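Local atomic coordinates of aspartate aminotransferase, mitochondrial (PDB entry 4W5K), a protein that probably catalyses the pyridoxal-phosphate-dependent transfer of an amino group between L-aspartate and 2-oxoglutarate, working as a homodimer. Residues Ala116-Tyr128 / Phe135-Tyr148. The protein carries 1 engineered substitution. Sequence-based numbering, arbitrary orientation. Where two conformers were deposited one is given.
Sequences ANCNRIYGPDVGY and FAKAGMELTPYSYY. With PLP (pyridoxal-5'-phosphate), chain C.
Ile-121 reaches over the ring of Phe-135 at about a right angle: CD1 stands 3.6 Å above the ring plane and 13° off its normal, a CH-pi contact. It links the strand 120-124 to the helix 129-137, and strand 141-149 completes this beta-alpha-beta unit of the large sheet in the aminotransferase fold of this family. Five backbone bonds establish the parallel register, alternating from Glu-141 N to Asn-119 O through to Tyr-145 N to Gly-123 O. The Schellman motif at Gly-139, with positive phi, ends the helix and leads into Met-140, whose bent CE end packs against Ile-121 CB and Cys-118 SG.

On the sheet face carrying Tyr-122 and Thr-143, the methyl CG2 of Thr-143 sits over the centre of the Tyr-122 ring in one of its two conformers, 3.4 Å from the centroid, so this CH-pi contact is doubtful for the other. Gly-123 allows close approach on the other face, where Leu-142 CD1 comes to 3.7 Å from Gly-123 N. Tyr-145 has CG between its backbone N and carbonyl carbon (chi1 55°), which turns the ring back against the backbone of strand 120-124; Gly-123 C and Pro-124 N cover one face, both displaced from its centre, and Pro-124 CA makes a CH-pi contact. The phenol OH is hydrogen-bonded to Leu-174 O, in strand 172-176, the neighbour of 120-124 on its other side.

Beyond the strand, Tyr-128 lays its ring over pyridoxal phosphate, PLP C2 being 3.8 Å above the ring plane, so the chain leaving this strand supplies one wall of the cofactor pocket. The Asp-125 carboxylate turns toward the second strand: OD2 takes a weak bond from Tyr-147 N and a water shared with Tyr-148 O, while OD1 accepts Tyr-148 N through its syn lone pair at 3.0 Å, with an N-H...O angle of 174°.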
loop_
_atom_site.group_PDB
_atom_site.type_symbol
_atom_site.label_atom_id
_atom_site.label_comp_id
_atom_site.label_asym_id
_atom_site.label_seq_id
_atom_site.Cartn_x
_atom_site.Cartn_y
_atom_site.Cartn_z
ATOM N N ALA A 116 -25.810 5.876 7.806
ATOM C CA ALA A 116 -26.107 6.570 9.051
ATOM C C ALA A 116 -25.658 5.747 10.255
ATOM O O ALA A 116 -25.690 4.510 10.207
ATOM C CB ALA A 116 -27.606 6.852 9.153
ATOM N N ASN A 117 -25.264 6.438 11.322
ATOM C CA ASN A 117 -25.053 5.808 12.618
ATOM C C ASN A 117 -24.084 4.656 12.501
ATOM O O ASN A 117 -24.344 3.555 13.004
ATOM C CB ASN A 117 -26.397 5.313 13.195
ATOM C CG ASN A 117 -26.322 4.982 14.679
ATOM O OD1 ASN A 117 -25.532 5.571 15.419
ATOM N ND2 ASN A 117 -27.190 4.060 15.131
ATOM N N CYS A 118 -22.976 4.903 11.815
ATOM C CA CYS A 118 -22.135 3.813 11.321
ATOM C C CYS A 118 -21.069 3.390 12.320
ATOM O O CYS A 118 -19.897 3.759 12.157
ATOM C CB CYS A 118 -21.455 4.227 10.008
ATOM S SG CYS A 118 -20.878 2.758 9.103
ATOM N N ASN A 119 -21.452 2.624 13.342
ATOM C CA ASN A 119 -20.489 2.220 14.365
ATOM C C ASN A 119 -20.435 0.715 14.648
ATOM O O ASN A 119 -19.715 0.282 15.545
ATOM C CB ASN A 119 -20.764 2.971 15.662
ATOM C CG ASN A 119 -22.192 2.836 16.107
ATOM O OD1 ASN A 119 -22.875 1.871 15.757
ATOM N ND2 ASN A 119 -22.664 3.807 16.876
ATOM N N ARG A 120 -21.150 -0.077 13.845
ATOM C CA ARG A 120 -21.210 -1.527 14.016
ATOM C C ARG A 120 -21.240 -2.192 12.629
ATOM O O ARG A 120 -21.754 -1.606 11.671
ATOM C CB ARG A 120 -22.444 -1.915 14.846
ATOM C CG ARG A 120 -22.489 -3.368 15.199
ATOM C CD ARG A 120 -23.840 -3.775 15.798
ATOM N NE ARG A 120 -24.117 -3.162 17.093
ATOM C CZ ARG A 120 -24.672 -3.816 18.111
ATOM N NH1 ARG A 120 -24.984 -5.102 17.985
ATOM N NH2 ARG A 120 -24.913 -3.192 19.260
ATOM N N ILE A 121 -20.631 -3.371 12.498
ATOM C CA ILE A 121 -20.708 -4.134 11.255
ATOM C C ILE A 121 -20.876 -5.606 11.655
ATOM O O ILE A 121 -20.267 -6.071 12.623
ATOM C CB ILE A 121 -19.474 -3.924 10.348
ATOM C CG1 ILE A 121 -19.609 -4.716 9.037
ATOM C CG2 ILE A 121 -18.192 -4.270 11.085
ATOM C CD1 ILE A 121 -18.512 -4.338 7.983
ATOM N N TYR A 122 -21.776 -6.304 10.968
ATOM C CA TYR A 122 -22.092 -7.689 11.307
ATOM C C TYR A 122 -21.305 -8.622 10.396
ATOM O O TYR A 122 -21.297 -8.428 9.183
ATOM C CB TYR A 122 -23.585 -7.970 11.152
ATOM C CG TYR A 122 -24.445 -7.399 12.247
ATOM C CD1 TYR A 122 -24.718 -6.043 12.286
ATOM C CD2 TYR A 122 -24.987 -8.213 13.235
ATOM C CE1 TYR A 122 -25.529 -5.510 13.295
ATOM C CE2 TYR A 122 -25.779 -7.693 14.247
ATOM C CZ TYR A 122 -26.045 -6.345 14.266
ATOM O OH TYR A 122 -26.843 -5.820 15.272
ATOM N N GLY A 123 -20.657 -9.631 10.974
ATOM C CA GLY A 123 -19.881 -10.577 10.169
ATOM C C GLY A 123 -20.215 -11.992 10.626
ATOM O O GLY A 123 -20.811 -12.182 11.682
ATOM N N PRO A 124 -19.815 -13.000 9.833
ATOM C CA PRO A 124 -20.159 -14.369 10.255
ATOM C C PRO A 124 -19.468 -14.727 11.574
ATOM O O PRO A 124 -18.337 -14.262 11.828
ATOM C CB PRO A 124 -19.645 -15.252 9.089
ATOM C CG PRO A 124 -18.604 -14.408 8.383
ATOM C CD PRO A 124 -19.038 -12.950 8.579
ATOM N N ASP A 125 -20.134 -15.543 12.386
ATOM C CA ASP A 125 -19.648 -15.884 13.727
ATOM C C ASP A 125 -18.244 -16.489 13.684
ATOM O O ASP A 125 -17.418 -16.219 14.557
ATOM C CB ASP A 125 -20.640 -16.818 14.455
ATOM C CG ASP A 125 -21.004 -18.078 13.658
ATOM O OD1 ASP A 125 -20.421 -18.364 12.598
ATOM O OD2 ASP A 125 -21.894 -18.794 14.139
ATOM N N VAL A 126 -17.972 -17.281 12.656
ATOM C CA VAL A 126 -16.614 -17.720 12.351
ATOM C C VAL A 126 -16.193 -17.017 11.082
ATOM O O VAL A 126 -16.814 -17.185 10.028
ATOM C CB VAL A 126 -16.514 -19.254 12.154
ATOM C CG1 VAL A 126 -15.069 -19.645 11.809
ATOM C CG2 VAL A 126 -16.988 -19.975 13.385
ATOM N N GLY A 127 -15.166 -16.190 11.187
ATOM C CA GLY A 127 -14.786 -15.365 10.067
ATOM C C GLY A 127 -13.294 -15.152 9.929
ATOM O O GLY A 127 -12.461 -15.782 10.596
ATOM N N TYR A 128 -12.963 -14.229 9.041
ATOM C CA TYR A 128 -11.600 -13.921 8.711
ATOM C C TYR A 128 -10.981 -13.046 9.811
ATOM O O TYR A 128 -11.500 -11.969 10.119
ATOM C CB TYR A 128 -11.607 -13.223 7.352
ATOM C CG TYR A 128 -10.286 -12.807 6.807
ATOM C CD1 TYR A 128 -9.329 -13.748 6.455
ATOM C CD2 TYR A 128 -10.023 -11.459 6.577
ATOM C CE1 TYR A 128 -8.091 -13.339 5.916
ATOM C CE2 TYR A 128 -8.820 -11.049 6.044
ATOM C CZ TYR A 128 -7.863 -11.994 5.711
ATOM O OH TYR A 128 -6.670 -11.574 5.171
ATOM N N PHE A 135 -11.935 -3.259 10.653
ATOM C CA PHE A 135 -13.081 -2.415 10.869
ATOM C C PHE A 135 -12.998 -1.666 12.177
ATOM O O PHE A 135 -13.521 -0.574 12.256
ATOM C CB PHE A 135 -14.354 -3.268 10.738
ATOM C CG PHE A 135 -14.633 -3.632 9.300
ATOM C CD1 PHE A 135 -15.026 -2.636 8.399
ATOM C CD2 PHE A 135 -14.432 -4.934 8.827
ATOM C CE1 PHE A 135 -15.243 -2.930 7.069
ATOM C CE2 PHE A 135 -14.661 -5.244 7.496
ATOM C CZ PHE A 135 -15.068 -4.238 6.615
ATOM N N ALA A 136 -12.278 -2.190 13.171
ATOM C CA ALA A 136 -12.053 -1.417 14.392
ATOM C C ALA A 136 -11.311 -0.125 14.074
ATOM O O ALA A 136 -11.667 0.957 14.566
ATOM C CB ALA A 136 -11.270 -2.231 15.423
ATOM N N LYS A 137 -10.288 -0.233 13.229
ATOM C CA LYS A 137 -9.506 0.958 12.841
ATOM C C LYS A 137 -10.398 1.981 12.123
ATOM O O LYS A 137 -10.187 3.188 12.246
ATOM C CB LYS A 137 -8.320 0.562 11.945
ATOM C CG LYS A 137 -7.188 -0.167 12.677
ATOM C CD LYS A 137 -6.572 0.747 13.732
ATOM C CE LYS A 137 -5.458 0.048 14.509
ATOM N NZ LYS A 137 -4.843 0.918 15.565
ATOM N N ALA A 138 -11.418 1.484 11.413
ATOM C CA ALA A 138 -12.368 2.325 10.676
ATOM C C ALA A 138 -13.526 2.825 11.533
ATOM O O ALA A 138 -14.438 3.463 11.008
ATOM C CB ALA A 138 -12.930 1.567 9.485
ATOM N N GLY A 139 -13.521 2.487 12.824
ATOM C CA GLY A 139 -14.486 3.035 13.776
ATOM C C GLY A 139 -15.699 2.154 14.007
ATOM O O GLY A 139 -16.715 2.606 14.536
ATOM N N MET A 140 -15.604 0.898 13.606
ATOM C CA MET A 140 -16.765 0.005 13.760
ATOM C C MET A 140 -16.444 -1.273 14.491
ATOM O O MET A 140 -15.435 -1.934 14.219
ATOM C CB MET A 140 -17.363 -0.330 12.391
ATOM C CG MET A 140 -17.911 0.901 11.642
ATOM S SD MET A 140 -17.989 0.518 9.880
ATOM C CE MET A 140 -19.473 -0.464 9.834
ATOM N N GLU A 141 -17.360 -1.650 15.385
ATOM C CA GLU A 141 -17.305 -2.923 16.079
ATOM C C GLU A 141 -17.889 -4.071 15.256
ATOM O O GLU A 141 -19.056 -4.048 14.878
ATOM C CB GLU A 141 -18.060 -2.808 17.408
ATOM C CG GLU A 141 -17.947 -4.045 18.256
ATOM C CD GLU A 141 -18.843 -3.988 19.470
ATOM O OE1 GLU A 141 -19.538 -2.967 19.645
ATOM O OE2 GLU A 141 -18.852 -4.969 20.241
ATOM N N LEU A 142 -17.064 -5.066 14.953
ATOM C CA LEU A 142 -17.544 -6.273 14.283
ATOM C C LEU A 142 -18.318 -7.143 15.254
ATOM O O LEU A 142 -17.832 -7.476 16.333
ATOM C CB LEU A 142 -16.365 -7.038 13.688
ATOM C CG LEU A 142 -16.669 -8.317 12.898
ATOM C CD1 LEU A 142 -17.382 -8.008 11.598
ATOM C CD2 LEU A 142 -15.331 -9.018 12.592
ATOM N N THR A 143 -19.540 -7.489 14.877
ATOM C CA THR A 143 -20.406 -8.268 15.753
ATOM C C THR A 143 -20.968 -9.467 14.978
ATOM O O THR A 143 -21.244 -9.371 13.790
ATOM C CB THR A 143 -21.526 -7.393 16.329
ATOM O OG1 THR A 143 -22.169 -8.071 17.411
ATOM C CG2 THR A 143 -22.539 -7.038 15.268
ATOM N N PRO A 144 -21.113 -10.614 15.652
ATOM C CA PRO A 144 -21.426 -11.810 14.851
ATOM C C PRO A 144 -22.884 -12.024 14.438
ATOM O O PRO A 144 -23.815 -11.568 15.126
ATOM C CB PRO A 144 -20.986 -12.950 15.776
ATOM C CG PRO A 144 -21.231 -12.399 17.145
ATOM C CD PRO A 144 -20.768 -10.957 17.041
ATOM N N TYR A 145 -23.067 -12.739 13.322
ATOM C CA TYR A 145 -24.332 -13.421 13.010
ATOM C C TYR A 145 -24.076 -14.917 12.888
ATOM O O TYR A 145 -22.986 -15.341 12.497
ATOM C CB TYR A 145 -24.993 -12.890 11.724
ATOM C CG TYR A 145 -24.166 -12.901 10.439
ATOM C CD1 TYR A 145 -23.946 -14.077 9.726
ATOM C CD2 TYR A 145 -23.663 -11.718 9.906
ATOM C CE1 TYR A 145 -23.214 -14.079 8.531
ATOM C CE2 TYR A 145 -22.929 -11.709 8.712
ATOM C CZ TYR A 145 -22.707 -12.883 8.034
ATOM O OH TYR A 145 -21.989 -12.877 6.862
ATOM N N SER A 146 -25.089 -15.705 13.224
ATOM C CA SER A 146 -25.001 -17.147 13.100
ATOM C C SER A 146 -24.655 -17.533 11.672
ATOM O O SER A 146 -25.199 -16.977 10.713
ATOM C CB SER A 146 -26.317 -17.793 13.523
ATOM O OG SER A 146 -26.635 -17.496 14.872
ATOM N N TYR A 147 -23.730 -18.471 11.521
ATOM C CA TYR A 147 -23.259 -18.841 10.192
ATOM C C TYR A 147 -22.740 -20.261 10.184
ATOM O O TYR A 147 -23.280 -21.123 9.487
ATOM C CB TYR A 147 -22.156 -17.874 9.699
ATOM C CG TYR A 147 -21.730 -18.159 8.277
ATOM C CD1 TYR A 147 -22.492 -17.711 7.204
ATOM C CD2 TYR A 147 -20.571 -18.884 8.008
ATOM C CE1 TYR A 147 -22.116 -17.977 5.898
ATOM C CE2 TYR A 147 -20.179 -19.167 6.688
ATOM C CZ TYR A 147 -20.968 -18.706 5.643
ATOM O OH TYR A 147 -20.617 -18.939 4.336
ATOM N N TYR A 148 -21.696 -20.518 10.964
ATOM C CA TYR A 148 -21.079 -21.857 10.968
ATOM C C TYR A 148 -21.703 -22.790 12.002
ATOM O O TYR A 148 -21.929 -22.413 13.159
ATOM C CB TYR A 148 -19.572 -21.734 11.215
ATOM C CG TYR A 148 -18.829 -23.052 11.262
ATOM C CD1 TYR A 148 -18.553 -23.759 10.098
ATOM C CD2 TYR A 148 -18.380 -23.576 12.467
ATOM C CE1 TYR A 148 -17.855 -24.964 10.137
ATOM C CE2 TYR A 148 -17.680 -24.751 12.515
ATOM C CZ TYR A 148 -17.423 -25.451 11.339
ATOM O OH TYR A 148 -16.738 -26.654 11.375
HETATM N N1 PLP C . -10.531 -11.375 2.737
HETATM C C2 PLP C . -10.456 -12.747 2.768
HETATM C C2A PLP C . -11.706 -13.516 3.056
HETATM C C3 PLP C . -9.246 -13.399 2.535
HETATM O O3 PLP C . -9.145 -14.763 2.579
HETATM C C4 PLP C . -8.105 -12.656 2.264
HETATM C C4A PLP C . -6.878 -13.386 1.793
HETATM O O4A PLP C . -6.190 -13.987 2.623
HETATM C C5 PLP C . -8.178 -11.264 2.230
HETATM C C6 PLP C . -9.402 -10.629 2.452
HETATM C C5A PLP C . -6.937 -10.424 1.964
HETATM O O4P PLP C . -6.601 -10.449 0.605
HETATM P P PLP C . -5.454 -9.571 0.024
HETATM O O1P PLP C . -4.153 -10.316 0.050
HETATM O O2P PLP C . -5.344 -8.288 0.811
HETATM O O3P PLP C . -5.878 -9.291 -1.399
HETATM O O HOH W 1 -17.481 4.679 10.623
HETATM O O HOH W 2 -20.703 -21.233 15.237
#